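Adenylyltransferase and sulfurtransferase uba4 (Chaetomium thermophilum, PDB 6YUB) probably adenylates the C-terminal Gly-Gly of a ubiquitin-like sulfur carrier and then thiolates it, serving tRNA wobble-uridine thiolation and molybdenum cofactor biosynthesis. Local coordinates at residues R31-V37 with I223-Q229; G59-D65 with V105-F111; L113-A118 with T137-I141; S161-I165 with M214-Q218. One frame throughout, in Å; residues are numbered along the deposited sequence.

Contact 1 of 4, residues R31-V37 with I223-Q229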
loop_
_atom_site.group_PDB
_atom_site.type_symbol
_atom_site.label_atom_id
_atom_site.label_comp_id
_atom_site.label_asym_id
_atom_site.label_seq_id
_atom_site.Cartn_x
_atom_site.Cartn_y
_atom_site.Cartn_z
ATOM N N ARG B 31 -25.468 -8.273 6.449
ATOM C CA ARG B 31 -25.442 -7.230 5.430
ATOM C C ARG B 31 -24.501 -7.599 4.291
ATOM O O ARG B 31 -24.769 -7.280 3.124
ATOM C CB ARG B 31 -25.043 -5.895 6.048
ATOM C CG ARG B 31 -26.187 -5.212 6.772
ATOM C CD ARG B 31 -25.715 -4.031 7.599
ATOM N NE ARG B 31 -26.800 -3.486 8.411
ATOM C CZ ARG B 31 -26.678 -2.450 9.237
ATOM N NH1 ARG B 31 -25.510 -1.837 9.369
ATOM N NH2 ARG B 31 -27.725 -2.032 9.931
ATOM N N LEU B 32 -23.380 -8.254 4.603
ATOM C CA LEU B 32 -22.522 -8.768 3.540
ATOM C C LEU B 32 -23.230 -9.872 2.757
ATOM O O LEU B 32 -23.246 -9.864 1.521
ATOM C CB LEU B 32 -21.210 -9.286 4.126
ATOM C CG LEU B 32 -20.310 -8.260 4.801
ATOM C CD1 LEU B 32 -19.118 -8.955 5.454
ATOM C CD2 LEU B 32 -19.850 -7.196 3.808
ATOM N N MET B 33 -23.847 -10.815 3.467
ATOM C CA MET B 33 -24.455 -11.975 2.821
ATOM C C MET B 33 -25.695 -11.611 2.016
ATOM O O MET B 33 -26.050 -12.342 1.091
ATOM C CB MET B 33 -24.812 -13.025 3.873
ATOM C CG MET B 33 -23.610 -13.567 4.624
ATOM S SD MET B 33 -24.069 -14.487 6.108
ATOM C CE MET B 33 -25.193 -15.704 5.429
ATOM N N ASN B 34 -26.361 -10.510 2.348
ATOM C CA ASN B 34 -27.504 -10.036 1.576
ATOM C C ASN B 34 -27.110 -9.035 0.501
ATOM O O ASN B 34 -27.992 -8.509 -0.183
ATOM C CB ASN B 34 -28.540 -9.405 2.516
ATOM C CG ASN B 34 -29.257 -10.440 3.365
ATOM O OD1 ASN B 34 -29.601 -11.520 2.883
ATOM N ND2 ASN B 34 -29.477 -10.119 4.636
ATOM N N ALA B 35 -25.819 -8.777 0.327
ATOM C CA ALA B 35 -25.351 -7.760 -0.601
ATOM C C ALA B 35 -25.025 -8.366 -1.961
ATOM O O ALA B 35 -24.791 -9.568 -2.098
ATOM C CB ALA B 35 -24.116 -7.050 -0.040
ATOM N N LYS B 36 -25.017 -7.504 -2.976
ATOM C CA LYS B 36 -24.654 -7.878 -4.339
ATOM C C LYS B 36 -23.599 -6.894 -4.825
ATOM O O LYS B 36 -23.892 -5.705 -4.995
ATOM C CB LYS B 36 -25.867 -7.866 -5.267
ATOM C CG LYS B 36 -27.071 -8.637 -4.758
ATOM C CD LYS B 36 -28.170 -8.656 -5.809
ATOM C CE LYS B 36 -29.546 -8.469 -5.188
ATOM N NZ LYS B 36 -30.630 -8.470 -6.217
ATOM N N VAL B 37 -22.381 -7.379 -5.049
ATOM C CA VAL B 37 -21.255 -6.536 -5.432
ATOM C C VAL B 37 -20.782 -6.951 -6.818
ATOM O O VAL B 37 -20.558 -8.139 -7.072
ATOM C CB VAL B 37 -20.105 -6.626 -4.410
ATOM C CG1 VAL B 37 -18.918 -5.792 -4.861
ATOM C CG2 VAL B 37 -20.587 -6.180 -3.039
ATOM N N ILE B 223 -16.668 -3.480 1.703
ATOM C CA ILE B 223 -17.117 -4.057 2.966
ATOM C C ILE B 223 -17.566 -2.960 3.921
ATOM O O ILE B 223 -18.605 -3.082 4.581
ATOM C CB ILE B 223 -16.003 -4.932 3.574
ATOM C CG1 ILE B 223 -15.807 -6.190 2.721
ATOM C CG2 ILE B 223 -16.330 -5.301 5.011
ATOM C CD1 ILE B 223 -14.585 -7.019 3.086
ATOM N N LYS B 224 -16.796 -1.870 4.012
ATOM C CA LYS B 224 -17.206 -0.733 4.836
ATOM C C LYS B 224 -18.604 -0.254 4.459
ATOM O O LYS B 224 -19.471 -0.064 5.323
ATOM C CB LYS B 224 -16.223 0.426 4.682
ATOM C CG LYS B 224 -14.901 0.276 5.406
ATOM C CD LYS B 224 -14.091 1.557 5.230
ATOM C CE LYS B 224 -12.622 1.350 5.528
ATOM N NZ LYS B 224 -11.834 2.557 5.142
ATOM N N ILE B 225 -18.834 -0.043 3.158
ATOM C CA ILE B 225 -20.104 0.511 2.700
ATOM C C ILE B 225 -21.261 -0.386 3.118
ATOM O O ILE B 225 -22.263 0.081 3.672
ATOM C CB ILE B 225 -20.077 0.714 1.174
ATOM C CG1 ILE B 225 -19.055 1.794 0.808
ATOM C CG2 ILE B 225 -21.467 1.072 0.666
ATOM C CD1 ILE B 225 -18.712 1.842 -0.669
ATOM N N LEU B 226 -21.136 -1.692 2.863
ATOM C CA LEU B 226 -22.238 -2.611 3.122
ATOM C C LEU B 226 -22.474 -2.796 4.616
ATOM O O LEU B 226 -23.625 -2.857 5.063
ATOM C CB LEU B 226 -21.955 -3.955 2.452
ATOM C CG LEU B 226 -21.923 -3.934 0.922
ATOM C CD1 LEU B 226 -21.337 -5.230 0.371
ATOM C CD2 LEU B 226 -23.319 -3.690 0.362
ATOM N N VAL B 227 -21.403 -2.883 5.406
ATOM C CA VAL B 227 -21.561 -3.181 6.826
ATOM C C VAL B 227 -22.152 -1.987 7.569
ATOM O O VAL B 227 -23.052 -2.143 8.404
ATOM C CB VAL B 227 -20.211 -3.615 7.427
ATOM C CG1 VAL B 227 -20.249 -3.522 8.949
ATOM C CG2 VAL B 227 -19.871 -5.026 6.979
ATOM N N SER B 228 -21.663 -0.783 7.283
ATOM C CA SER B 228 -22.160 0.424 7.928
ATOM C C SER B 228 -23.235 1.133 7.114
ATOM O O SER B 228 -23.676 2.215 7.510
ATOM C CB SER B 228 -21.000 1.391 8.201
ATOM O OG SER B 228 -19.966 0.758 8.929
ATOM N N GLN B 229 -23.663 0.556 5.994
ATOM C CA GLN B 229 -24.708 1.151 5.163
ATOM C C GLN B 229 -24.355 2.586 4.776
ATOM O O GLN B 229 -25.192 3.492 4.823
ATOM C CB GLN B 229 -26.062 1.105 5.873
ATOM C CG GLN B 229 -26.512 -0.286 6.260
ATOM C CD GLN B 229 -27.951 -0.317 6.741
ATOM O OE1 GLN B 229 -28.293 0.274 7.764
ATOM N NE2 GLN B 229 -28.802 -1.009 5.995
#
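Arg-31 reaches out over the C-terminal end of helix 208-228 and lays its guanidinium flat against the amide of Gln-229. The two planes are stacked only 17° apart although the chains cross at about a right angle, and Gln-229 OE1 sits over the guanidinium face toward its rim, too badly angled for a hydrogen bond. The bond itself is made at the edge: Arg-31 NH1 donates in its own plane to Val-227 O at 2.7 Å. An extended chain from CG to NE carries the group that far, and its positive charge would be well placed near the negative end of the helix. Cut back to an alanine, this position would probably leave Val-227 O without its arginine donor and the Gln-229 amide without its stacking partner. Deeper down the contact is apolar. Leu-226 pushes both methyls against Ala-35 CB, tightly, with CD1 at 3.3 Å, and the same CD1 meets Val-37 CG2 at 3.6 Å. Leu-32 slants across Val-227, its CD2 3.8 Å from Val-227 CG2. Val-127 also touches Leu-226 from the neighbouring strand 127-130. A long helix closing over the start of the first parallel strand, 36-40, fits the layered Rossmann-like fold of the HesA/MoeB/ThiF family.

Contact 2 of 4, residues G59-D65 with V105-F111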
loop_
_atom_site.group_PDB
_atom_site.type_symbol
_atom_site.label_atom_id
_atom_site.label_comp_id
_atom_site.label_asym_id
_atom_site.label_seq_id
_atom_site.Cartn_x
_atom_site.Cartn_y
_atom_site.Cartn_z
ATOM N N GLY B 59 -22.684 -12.088 -0.342
ATOM C CA GLY B 59 -23.589 -13.125 -0.790
ATOM C C GLY B 59 -23.619 -13.318 -2.295
ATOM O O GLY B 59 -23.825 -14.440 -2.772
ATOM N N THR B 60 -23.433 -12.245 -3.058
ATOM C CA THR B 60 -23.510 -12.320 -4.513
ATOM C C THR B 60 -22.404 -11.469 -5.111
ATOM O O THR B 60 -22.351 -10.258 -4.868
ATOM C CB THR B 60 -24.876 -11.855 -5.027
ATOM O OG1 THR B 60 -25.916 -12.484 -4.271
ATOM C CG2 THR B 60 -25.038 -12.211 -6.506
ATOM N N ILE B 61 -21.546 -12.094 -5.909
ATOM C CA ILE B 61 -20.382 -11.442 -6.501
ATOM C C ILE B 61 -20.457 -11.630 -8.011
ATOM O O ILE B 61 -20.359 -12.757 -8.516
ATOM C CB ILE B 61 -19.070 -11.997 -5.944
ATOM C CG1 ILE B 61 -18.956 -11.685 -4.450
ATOM C CG2 ILE B 61 -17.880 -11.425 -6.704
ATOM C CD1 ILE B 61 -17.868 -12.458 -3.744
ATOM N N GLY B 62 -20.612 -10.531 -8.737
ATOM C CA GLY B 62 -20.559 -10.545 -10.185
ATOM C C GLY B 62 -19.176 -10.152 -10.671
ATOM O O GLY B 62 -18.488 -9.345 -10.045
ATOM N N ILE B 63 -18.772 -10.740 -11.792
ATOM C CA ILE B 63 -17.460 -10.495 -12.378
ATOM C C ILE B 63 -17.632 -10.328 -13.881
ATOM O O ILE B 63 -18.238 -11.179 -14.543
ATOM C CB ILE B 63 -16.467 -11.634 -12.077
ATOM C CG1 ILE B 63 -16.234 -11.765 -10.566
ATOM C CG2 ILE B 63 -15.141 -11.387 -12.787
ATOM C CD1 ILE B 63 -16.970 -12.917 -9.927
ATOM N N VAL B 64 -17.089 -9.239 -14.421
ATOM C CA VAL B 64 -17.245 -8.888 -15.825
ATOM C C VAL B 64 -15.865 -8.896 -16.467
ATOM O O VAL B 64 -14.973 -8.153 -16.037
ATOM C CB VAL B 64 -17.914 -7.513 -15.996
ATOM C CG1 VAL B 64 -18.205 -7.235 -17.466
ATOM C CG2 VAL B 64 -19.191 -7.428 -15.169
ATOM N N ASP B 65 -15.690 -9.727 -17.493
ATOM C CA ASP B 65 -14.455 -9.747 -18.264
ATOM C C ASP B 65 -14.628 -10.690 -19.447
ATOM O O ASP B 65 -15.226 -11.763 -19.311
ATOM C CB ASP B 65 -13.270 -10.189 -17.399
ATOM C CG ASP B 65 -11.954 -9.603 -17.872
ATOM O OD1 ASP B 65 -11.689 -9.641 -19.093
ATOM O OD2 ASP B 65 -11.194 -9.085 -17.021
ATOM N N VAL B 105 -22.753 -16.796 -4.201
ATOM C CA VAL B 105 -23.141 -17.004 -5.593
ATOM C C VAL B 105 -22.263 -16.127 -6.474
ATOM O O VAL B 105 -22.133 -14.917 -6.236
ATOM C CB VAL B 105 -24.630 -16.681 -5.804
ATOM C CG1 VAL B 105 -24.997 -16.810 -7.278
ATOM C CG2 VAL B 105 -25.499 -17.591 -4.953
ATOM N N TYR B 106 -21.654 -16.734 -7.490
ATOM C CA TYR B 106 -20.774 -16.027 -8.416
ATOM C C TYR B 106 -21.455 -15.925 -9.771
ATOM O O TYR B 106 -21.924 -16.928 -10.307
ATOM C CB TYR B 106 -19.424 -16.740 -8.535
ATOM C CG TYR B 106 -18.708 -16.866 -7.208
ATOM C CD1 TYR B 106 -18.058 -15.775 -6.642
ATOM C CD2 TYR B 106 -18.688 -18.069 -6.514
ATOM C CE1 TYR B 106 -17.407 -15.878 -5.429
ATOM C CE2 TYR B 106 -18.036 -18.182 -5.296
ATOM C CZ TYR B 106 -17.400 -17.078 -4.759
ATOM O OH TYR B 106 -16.747 -17.172 -3.545
ATOM N N VAL B 107 -21.519 -14.714 -10.312
ATOM C CA VAL B 107 -22.232 -14.432 -11.546
ATOM C C VAL B 107 -21.230 -13.922 -12.573
ATOM O O VAL B 107 -20.799 -12.770 -12.521
ATOM C CB VAL B 107 -23.365 -13.411 -11.322
ATOM C CG1 VAL B 107 -24.177 -13.236 -12.595
ATOM C CG2 VAL B 107 -24.250 -13.845 -10.168
ATOM N N PRO B 108 -20.831 -14.755 -13.530
ATOM C CA PRO B 108 -19.874 -14.296 -14.542
ATOM C C PRO B 108 -20.548 -13.616 -15.725
ATOM O O PRO B 108 -21.611 -14.023 -16.195
ATOM C CB PRO B 108 -19.190 -15.599 -14.975
ATOM C CG PRO B 108 -20.275 -16.627 -14.838
ATOM C CD PRO B 108 -21.125 -16.198 -13.659
ATOM N N TYR B 109 -19.923 -12.537 -16.186
ATOM C CA TYR B 109 -20.279 -11.884 -17.443
ATOM C C TYR B 109 -19.115 -12.144 -18.396
ATOM O O TYR B 109 -18.075 -11.481 -18.313
ATOM C CB TYR B 109 -20.533 -10.392 -17.255
ATOM C CG TYR B 109 -21.761 -10.062 -16.436
ATOM C CD1 TYR B 109 -21.703 -10.039 -15.049
ATOM C CD2 TYR B 109 -22.977 -9.763 -17.047
ATOM C CE1 TYR B 109 -22.816 -9.734 -14.290
ATOM C CE2 TYR B 109 -24.099 -9.455 -16.295
ATOM C CZ TYR B 109 -24.009 -9.441 -14.913
ATOM O OH TYR B 109 -25.113 -9.137 -14.151
ATOM N N ARG B 110 -19.284 -13.113 -19.282
ATOM C CA ARG B 110 -18.197 -13.570 -20.159
ATOM C C ARG B 110 -18.093 -12.722 -21.418
ATOM O O ARG B 110 -18.112 -13.238 -22.527
ATOM C CB ARG B 110 -18.390 -15.034 -20.498
ATOM C CG ARG B 110 -18.469 -15.951 -19.295
ATOM C CD ARG B 110 -18.634 -17.432 -19.690
ATOM N NE ARG B 110 -18.474 -18.305 -18.523
ATOM C CZ ARG B 110 -19.463 -18.667 -17.710
ATOM N NH1 ARG B 110 -20.705 -18.248 -17.926
ATOM N NH2 ARG B 110 -19.209 -19.451 -16.676
ATOM N N PHE B 111 -17.988 -11.402 -21.253
ATOM C CA PHE B 111 -17.873 -10.499 -22.392
ATOM C C PHE B 111 -17.541 -9.097 -21.890
ATOM O O PHE B 111 -17.751 -8.766 -20.719
ATOM C CB PHE B 111 -19.157 -10.479 -23.232
ATOM C CG PHE B 111 -20.415 -10.371 -22.417
ATOM C CD1 PHE B 111 -20.919 -9.133 -22.052
ATOM C CD2 PHE B 111 -21.098 -11.509 -22.021
ATOM C CE1 PHE B 111 -22.077 -9.033 -21.305
ATOM C CE2 PHE B 111 -22.255 -11.417 -21.276
ATOM C CZ PHE B 111 -22.747 -10.176 -20.916
#
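Ile-61 CG1 and Tyr-106 CG both stand anti to their own carbonyl carbon (chi1 -64° and -59°), which sets the two side chains side by side, pointing the same way, with Ile-61 CD1 3.8 Å from Tyr-106 CE1. They belong to neighbouring parallel strands, 60-64 and 105-109, joined through helix 89-100 in a beta-alpha-beta unit of the Rossmann-like ThiF fold. That helix packs on the face bearing Ile-63, Tyr-106 and Pro-108, while Tyr-106 OH bonds to Asn-101 O. On the other face Val-64 leans CG2 obliquely on the ring of Tyr-109, 3.6 Å from CD1, and Tyr-109 OH reaches Trp-125. Thr-60 CG2 meets Val-107 CG2 more loosely, at 4.1 Å. Gly-62, between Thr-60 and Val-64, has no side chain to add to this face. The backbones zip together in full parallel register, Ile-61 and Ile-63 each both giving and accepting a bond, as with Tyr-109 N to Ile-63 O at 2.7 Å. Asp-65, predicted to bind ATP, follows directly on strand 60-64, and its OD2 is held by Lys-89 and the backbone N of Ala-42. The last rung fixes that residue's main chain: Asp-65 N donates to Tyr-109 O at 3.1 Å, almost straight at 174°.

Contact 3 of 4, residues L113-A118 with T137-I141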
loop_
_atom_site.group_PDB
_atom_site.type_symbol
_atom_site.label_atom_id
_atom_site.label_comp_id
_atom_site.label_asym_id
_atom_site.label_seq_id
_atom_site.Cartn_x
_atom_site.Cartn_y
_atom_site.Cartn_z
ATOM N N LEU B 113 -17.592 -5.214 -21.077
ATOM C CA LEU B 113 -18.534 -4.137 -20.801
ATOM C C LEU B 113 -18.366 -3.040 -21.844
ATOM O O LEU B 113 -17.244 -2.674 -22.209
ATOM C CB LEU B 113 -18.310 -3.579 -19.396
ATOM C CG LEU B 113 -19.293 -2.506 -18.926
ATOM C CD1 LEU B 113 -19.860 -2.856 -17.558
ATOM C CD2 LEU B 113 -18.621 -1.140 -18.889
ATOM N N THR B 114 -19.485 -2.530 -22.341
ATOM C CA THR B 114 -19.453 -1.517 -23.392
ATOM C C THR B 114 -20.542 -0.478 -23.159
ATOM O O THR B 114 -21.438 -0.694 -22.335
ATOM C CB THR B 114 -19.646 -2.149 -24.775
ATOM O OG1 THR B 114 -21.003 -2.592 -24.905
ATOM C CG2 THR B 114 -18.708 -3.332 -24.970
ATOM N N PRO B 115 -20.512 0.654 -23.868
ATOM C CA PRO B 115 -21.613 1.623 -23.733
ATOM C C PRO B 115 -22.970 1.037 -24.078
ATOM O O PRO B 115 -23.987 1.543 -23.589
ATOM C CB PRO B 115 -21.218 2.750 -24.701
ATOM C CG PRO B 115 -19.715 2.638 -24.819
ATOM C CD PRO B 115 -19.423 1.157 -24.729
ATOM N N GLN B 116 -23.018 -0.020 -24.893
ATOM C CA GLN B 116 -24.282 -0.622 -25.297
ATOM C C GLN B 116 -24.849 -1.592 -24.263
ATOM O O GLN B 116 -26.044 -1.904 -24.318
ATOM C CB GLN B 116 -24.116 -1.367 -26.629
ATOM C CG GLN B 116 -24.039 -0.471 -27.853
ATOM C CD GLN B 116 -22.759 0.339 -27.910
ATOM O OE1 GLN B 116 -21.666 -0.189 -27.695
ATOM N NE2 GLN B 116 -22.888 1.638 -28.190
ATOM N N ASN B 117 -24.029 -2.080 -23.330
ATOM C CA ASN B 117 -24.511 -3.016 -22.325
ATOM C C ASN B 117 -24.205 -2.598 -20.890
ATOM O O ASN B 117 -24.529 -3.350 -19.969
ATOM C CB ASN B 117 -23.918 -4.414 -22.561
ATOM C CG ASN B 117 -22.405 -4.441 -22.396
ATOM O OD1 ASN B 117 -21.822 -3.655 -21.630
ATOM N ND2 ASN B 117 -21.757 -5.349 -23.112
ATOM N N ALA B 118 -23.599 -1.431 -20.674
ATOM C CA ALA B 118 -23.196 -1.051 -19.324
ATOM C C ALA B 118 -24.391 -1.051 -18.379
ATOM O O ALA B 118 -24.330 -1.621 -17.281
ATOM C CB ALA B 118 -22.517 0.317 -19.345
ATOM N N THR B 137 -13.206 3.517 -20.033
ATOM C CA THR B 137 -14.248 2.764 -19.346
ATOM C C THR B 137 -14.568 3.377 -17.988
ATOM O O THR B 137 -15.721 3.341 -17.547
ATOM C CB THR B 137 -13.819 1.304 -19.184
ATOM O OG1 THR B 137 -13.158 0.861 -20.374
ATOM C CG2 THR B 137 -15.025 0.419 -18.931
ATOM N N ARG B 138 -13.566 3.948 -17.314
ATOM C CA ARG B 138 -13.807 4.594 -16.029
ATOM C C ARG B 138 -14.882 5.669 -16.146
ATOM O O ARG B 138 -15.784 5.756 -15.303
ATOM C CB ARG B 138 -12.511 5.196 -15.487
ATOM C CG ARG B 138 -11.692 4.221 -14.656
ATOM C CD ARG B 138 -10.812 4.935 -13.637
ATOM N NE ARG B 138 -9.642 5.565 -14.243
ATOM C CZ ARG B 138 -8.602 4.893 -14.730
ATOM N NH1 ARG B 138 -8.591 3.567 -14.697
ATOM N NH2 ARG B 138 -7.575 5.547 -15.258
ATOM N N TYR B 139 -14.799 6.504 -17.186
ATOM C CA TYR B 139 -15.804 7.544 -17.371
ATOM C C TYR B 139 -17.168 6.940 -17.678
ATOM O O TYR B 139 -18.194 7.436 -17.202
ATOM C CB TYR B 139 -15.370 8.501 -18.484
ATOM C CG TYR B 139 -14.297 9.483 -18.054
ATOM C CD1 TYR B 139 -14.630 10.663 -17.410
ATOM C CD2 TYR B 139 -12.953 9.223 -18.293
ATOM C CE1 TYR B 139 -13.654 11.565 -17.012
ATOM C CE2 TYR B 139 -11.972 10.115 -17.899
ATOM C CZ TYR B 139 -12.329 11.283 -17.259
ATOM O OH TYR B 139 -11.359 12.175 -16.868
ATOM N N LEU B 140 -17.199 5.858 -18.458
ATOM C CA LEU B 140 -18.463 5.196 -18.755
ATOM C C LEU B 140 -19.112 4.662 -17.486
ATOM O O LEU B 140 -20.314 4.843 -17.262
ATOM C CB LEU B 140 -18.236 4.064 -19.759
ATOM C CG LEU B 140 -19.428 3.139 -20.000
ATOM C CD1 LEU B 140 -20.632 3.946 -20.490
ATOM C CD2 LEU B 140 -19.070 2.038 -20.996
ATOM N N ILE B 141 -18.332 3.984 -16.645
ATOM C CA ILE B 141 -18.889 3.400 -15.428
ATOM C C ILE B 141 -19.375 4.497 -14.488
ATOM O O ILE B 141 -20.478 4.417 -13.934
ATOM C CB ILE B 141 -17.849 2.480 -14.761
ATOM C CG1 ILE B 141 -17.577 1.266 -15.654
ATOM C CG2 ILE B 141 -18.331 2.027 -13.395
ATOM C CD1 ILE B 141 -16.269 0.549 -15.341
#
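Leu-140 is the bump that fills the main hollow, pushing its CD2 methyl from helix 135-148 into the bend of residues 113-118. The floor of the hollow is backbone: CD2 lies 3.5 Å from Pro-115 N and 3.6 Å from Thr-114 C. One wall is the proline ring, which the leucine crosses at about a right angle and whose CD stands 3.9 Å from Leu-140 CD2. Ala-118 CB, at the start of helix 118-122, touches the same methyl more loosely. A chi1 of 171° swings CG of Leu-140 opposite the backbone nitrogen and carries the methyls into this bend.

Leu-113 answers in the reverse direction. Its CD2 settles among three residues on one side of the helix, 3.8 Å from Leu-140 CD2 and also against Thr-137 CG2 and Ile-141 CG1. The curve that forms the hollow is tied from within, since Thr-114 N donates to Asn-117 OD1 at 2.7 Å and Asn-117 ND2 in turn holds Asp-112 O. Ile-293 of helix 290-294 touches both Pro-115 and Leu-140. The contact thus joins the connection between strand 105-109 and helix 118-122 to the next helix of the Rossmann-like fold. No hydrogen bond crosses between the two segments, so what holds them to each other is apolar packing and fit of shape, while the bonds from Asn-117 serve to shape the bend.

Contact 4 of 4, residues S161-I165 with M214-Q218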
loop_
_atom_site.group_PDB
_atom_site.type_symbol
_atom_site.label_atom_id
_atom_site.label_comp_id
_atom_site.label_asym_id
_atom_site.label_seq_id
_atom_site.Cartn_x
_atom_site.Cartn_y
_atom_site.Cartn_z
ATOM N N SER B 161 2.314 4.415 -9.974
ATOM C CA SER B 161 1.478 4.594 -8.802
ATOM C C SER B 161 0.127 3.929 -9.013
ATOM O O SER B 161 -0.212 3.482 -10.111
ATOM C CB SER B 161 1.272 6.084 -8.487
ATOM O OG SER B 161 0.191 6.610 -9.241
ATOM N N GLY B 162 -0.649 3.870 -7.929
ATOM C CA GLY B 162 -2.024 3.438 -7.998
ATOM C C GLY B 162 -2.924 4.466 -7.340
ATOM O O GLY B 162 -2.469 5.343 -6.608
ATOM N N GLN B 163 -4.220 4.341 -7.610
ATOM C CA GLN B 163 -5.193 5.304 -7.117
ATOM C C GLN B 163 -6.467 4.591 -6.694
ATOM O O GLN B 163 -6.783 3.509 -7.186
ATOM C CB GLN B 163 -5.524 6.359 -8.182
ATOM C CG GLN B 163 -4.317 7.132 -8.679
ATOM C CD GLN B 163 -4.694 8.260 -9.618
ATOM O OE1 GLN B 163 -3.867 9.112 -9.949
ATOM N NE2 GLN B 163 -5.945 8.269 -10.058
ATOM N N LEU B 164 -7.201 5.221 -5.780
ATOM C CA LEU B 164 -8.469 4.687 -5.305
ATOM C C LEU B 164 -9.338 5.832 -4.815
ATOM O O LEU B 164 -8.839 6.779 -4.201
ATOM C CB LEU B 164 -8.257 3.666 -4.181
ATOM C CG LEU B 164 -9.515 3.157 -3.479
ATOM C CD1 LEU B 164 -9.475 1.642 -3.359
ATOM C CD2 LEU B 164 -9.638 3.790 -2.108
ATOM N N ILE B 165 -10.637 5.744 -5.094
ATOM C CA ILE B 165 -11.575 6.768 -4.653
ATOM C C ILE B 165 -12.976 6.174 -4.641
ATOM O O ILE B 165 -13.336 5.379 -5.511
ATOM C CB ILE B 165 -11.498 8.025 -5.552
ATOM C CG1 ILE B 165 -12.362 9.143 -4.967
ATOM C CG2 ILE B 165 -11.941 7.696 -6.973
ATOM C CD1 ILE B 165 -11.976 10.521 -5.452
ATOM N N MET B 214 -4.103 -1.756 -4.225
ATOM C CA MET B 214 -5.319 -1.020 -4.552
ATOM C C MET B 214 -6.524 -1.952 -4.571
ATOM O O MET B 214 -7.605 -1.598 -4.086
ATOM C CB MET B 214 -5.168 -0.317 -5.897
ATOM C CG MET B 214 -3.951 0.589 -6.010
ATOM S SD MET B 214 -3.706 1.701 -4.611
ATOM C CE MET B 214 -5.257 2.563 -4.546
ATOM N N GLY B 215 -6.356 -3.159 -5.120
ATOM C CA GLY B 215 -7.461 -4.102 -5.155
ATOM C C GLY B 215 -7.931 -4.497 -3.768
ATOM O O GLY B 215 -9.132 -4.506 -3.484
ATOM N N VAL B 216 -6.989 -4.839 -2.888
ATOM C CA VAL B 216 -7.352 -5.140 -1.507
ATOM C C VAL B 216 -8.062 -3.951 -0.879
ATOM O O VAL B 216 -9.089 -4.102 -0.208
ATOM C CB VAL B 216 -6.104 -5.550 -0.701
ATOM C CG1 VAL B 216 -6.430 -5.631 0.785
ATOM C CG2 VAL B 216 -5.562 -6.881 -1.203
ATOM N N ALA B 217 -7.539 -2.741 -1.104
ATOM C CA ALA B 217 -8.188 -1.542 -0.586
ATOM C C ALA B 217 -9.610 -1.402 -1.121
ATOM O O ALA B 217 -10.518 -0.994 -0.388
ATOM C CB ALA B 217 -7.359 -0.308 -0.947
ATOM N N GLN B 218 -9.827 -1.754 -2.395
ATOM C CA GLN B 218 -11.170 -1.691 -2.958
ATOM C C GLN B 218 -12.133 -2.596 -2.202
ATOM O O GLN B 218 -13.276 -2.204 -1.925
ATOM C CB GLN B 218 -11.142 -2.095 -4.429
ATOM C CG GLN B 218 -10.896 -0.982 -5.396
ATOM C CD GLN B 218 -10.938 -1.468 -6.833
ATOM O OE1 GLN B 218 -10.056 -2.202 -7.274
ATOM N NE2 GLN B 218 -11.971 -1.070 -7.563
#
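Met-214 and Leu-164 bury the most surface here, and Gly-162 gives the methionine the space it occupies. The methionine chain is bent twice (chi2 -47°, chi3 -56°), which curls the thioether along the backbone of strand 161-167 instead of away from it. SD lies 4.0 Å from Gly-162 C, and the terminal CE ends 3.2 Å from Gln-163 O and equally close to Leu-164 CB, the latter a tighter approach than carbons usually make. Gly-162 has to be bare for this: a side-chain carbon on it would run into Met-214 CG.

Leu-164 works from the strand toward the helix. It sends CD1 into the helix surface, 3.8 Å from Ala-217 CB and 3.6 Å from Gln-218 CG. The amide end of Gln-218 is engaged elsewhere, NE2 donating to the backbone oxygens of Asp-130 and Val-153, which ties the helix to strands 127-130 and 152-158. Were the methionine a serine, a gap over Gly-162 would probably open and Leu-164 CB would lose its methyl neighbour. Apolar side chains of another protein's chain pack on Leu-164 and Ala-217. The axes of 161-165 and 214-218 run nearly parallel, 11° apart in direction, and come within 8.8 Å. Helix 208-228 here packs on the antiparallel strands that extend the parallel, Rossmann-like half of the sheet in this HesA/MoeB/ThiF-family domain.

Contacts 1, 2 and 4 all reach the same mixed sheet. Contact 1 joins contact 2 directly, because strands 36-40 and 60-64 are neighbours: Val-37 N lies 2.9 Å from Thr-60 O, a probable hydrogen bond. Contact 1 takes the C-terminal end of helix 208-228 and contact 4 a turn nearer its start; their centres are about 19 Å apart. Contact 3 continues from contact 2 along the chain and touches it where Val-64 CG1 meets Leu-113 CB at 4.1 Å. The predicted ATP site draws on contact 2 through Asp-65, and in contact 4 the Gln-218 side chain is about 8 Å from ATP-site Gly-44. The zinc ion lies about 13 Å from the side chain of Ile-141 in contact 3.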